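Local structure of LpxE (Aquifex aeolicus, 6EBU) at residues L132-Y135 / A136-I139. The protein probably removes the 1-phosphate group of lipid A in the bacterial envelope, as a predicted membrane phosphatase of the PAP2 superfamily. The protein carries 1 engineered substitution. Residues are numbered along the deposited sequence; the frame is centred on the assembly and turned at random.
Sequences LFLY and AFLI
Leu134 O accepts the shortest backbone bond here, from Leu138 N at 2.9 Å with an N-H...O angle of 158°. Leu138 CG, turned anti to its own carbonyl carbon (chi1 -74°), comes to 3.3 Å from the same oxygen. Beyond it the two leucines meet through Leu134 CG and Leu138 CD1, 4.2 Å apart, while Leu134 CD1 faces Phe137 CD2 at 4.3 Å. Phe137 presents its ring edge to Leu134 O. This is regular i to i+4 alpha-helical bonding within helix 126-145, one of the helices of the predominantly helical PAP2 fold. Its other bonds run from Ala136 N to Leu132 O, from Phe137 N to Phe133 O and from Ile139 N to Tyr135 O. One turn apart, Tyr135 and Ile139 point the same way and lie side by side, with Tyr135 CE1 3.7 Å from Ile139 CG1. That methylene meets the ring obliquely and also sits 3.4 Å from Tyr135 O. The tyrosine ring extends outward from the backbone: its near end lies by Ala136 N, with CG 3.3 Å from that nitrogen, and Leu132 O lies at the ring edge, in its plane. At the far end Tyr135 OH is hydrogen-bonded to Leu40 O, while Phe37 of helix 28-37 touches Tyr135, Leu138 and Ile139. Ala136 packs on Phe114 of helix 108-121, and Phe137 touches a bound octyl glucoside detergent molecule.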
loop_
_atom_site.group_PDB
_atom_site.type_symbol
_atom_site.label_atom_id
_atom_site.label_comp_id
_atom_site.label_asym_id
_atom_site.label_seq_id
_atom_site.Cartn_x
_atom_site.Cartn_y
_atom_site.Cartn_z
ATOM N N LEU A 132 -6.388 4.764 11.268
ATOM C CA LEU A 132 -6.384 3.899 10.093
ATOM C C LEU A 132 -5.652 4.545 8.923
ATOM O O LEU A 132 -4.903 3.871 8.206
ATOM C CB LEU A 132 -7.818 3.554 9.703
ATOM C CG LEU A 132 -8.522 2.604 10.669
ATOM C CD1 LEU A 132 -10.004 2.533 10.355
ATOM C CD2 LEU A 132 -7.884 1.226 10.598
ATOM N N PHE A 133 -5.850 5.845 8.711
ATOM C CA PHE A 133 -5.220 6.497 7.572
ATOM C C PHE A 133 -3.765 6.864 7.832
ATOM O O PHE A 133 -3.006 7.025 6.871
ATOM C CB PHE A 133 -6.026 7.727 7.159
ATOM C CG PHE A 133 -7.157 7.402 6.229
ATOM C CD1 PHE A 133 -6.925 7.230 4.874
ATOM C CD2 PHE A 133 -8.441 7.229 6.712
ATOM C CE1 PHE A 133 -7.957 6.912 4.013
ATOM C CE2 PHE A 133 -9.479 6.911 5.856
ATOM C CZ PHE A 133 -9.236 6.751 4.506
ATOM N N LEU A 134 -3.355 6.985 9.096
ATOM C CA LEU A 134 -1.925 7.039 9.386
ATOM C C LEU A 134 -1.269 5.694 9.106
ATOM O O LEU A 134 -0.145 5.635 8.593
ATOM C CB LEU A 134 -1.683 7.456 10.835
ATOM C CG LEU A 134 -0.199 7.547 11.206
ATOM C CD1 LEU A 134 0.435 8.785 10.581
ATOM C CD2 LEU A 134 0.000 7.529 12.713
ATOM N N TYR A 135 -1.959 4.601 9.442
ATOM C CA TYR A 135 -1.445 3.273 9.128
ATOM C C TYR A 135 -1.279 3.100 7.623
ATOM O O TYR A 135 -0.237 2.632 7.151
ATOM C CB TYR A 135 -2.380 2.209 9.708
ATOM C CG TYR A 135 -2.494 0.955 8.875
ATOM C CD1 TYR A 135 -1.512 -0.022 8.922
ATOM C CD2 TYR A 135 -3.588 0.748 8.042
ATOM C CE1 TYR A 135 -1.612 -1.172 8.161
ATOM C CE2 TYR A 135 -3.696 -0.396 7.278
ATOM C CZ TYR A 135 -2.705 -1.353 7.340
ATOM O OH TYR A 135 -2.808 -2.494 6.577
ATOM N N ALA A 136 -2.295 3.495 6.851
ATOM C CA ALA A 136 -2.203 3.402 5.397
ATOM C C ALA A 136 -1.071 4.264 4.855
ATOM O O ALA A 136 -0.353 3.853 3.936
ATOM C CB ALA A 136 -3.533 3.806 4.759
ATOM N N PHE A 137 -0.894 5.466 5.410
ATOM C CA PHE A 137 0.185 6.335 4.953
ATOM C C PHE A 137 1.547 5.718 5.241
ATOM O O PHE A 137 2.448 5.760 4.395
ATOM C CB PHE A 137 0.070 7.711 5.610
ATOM C CG PHE A 137 1.337 8.518 5.548
ATOM C CD1 PHE A 137 1.655 9.245 4.413
ATOM C CD2 PHE A 137 2.214 8.543 6.622
ATOM C CE1 PHE A 137 2.825 9.985 4.348
ATOM C CE2 PHE A 137 3.384 9.279 6.563
ATOM C CZ PHE A 137 3.689 10.001 5.425
ATOM N N LEU A 138 1.714 5.140 6.433
ATOM C CA LEU A 138 3.001 4.557 6.799
ATOM C C LEU A 138 3.342 3.352 5.932
ATOM O O LEU A 138 4.518 3.125 5.631
ATOM C CB LEU A 138 3.002 4.168 8.279
ATOM C CG LEU A 138 3.098 5.331 9.271
ATOM C CD1 LEU A 138 3.012 4.828 10.703
ATOM C CD2 LEU A 138 4.379 6.124 9.052
ATOM N N ILE A 139 2.338 2.569 5.528
ATOM C CA ILE A 139 2.589 1.472 4.597
ATOM C C ILE A 139 3.105 2.018 3.272
ATOM O O ILE A 139 4.119 1.550 2.739
ATOM C CB ILE A 139 1.319 0.624 4.399
ATOM C CG1 ILE A 139 0.994 -0.155 5.674
ATOM C CG2 ILE A 139 1.498 -0.334 3.232
ATOM C CD1 ILE A 139 2.075 -1.125 6.075
#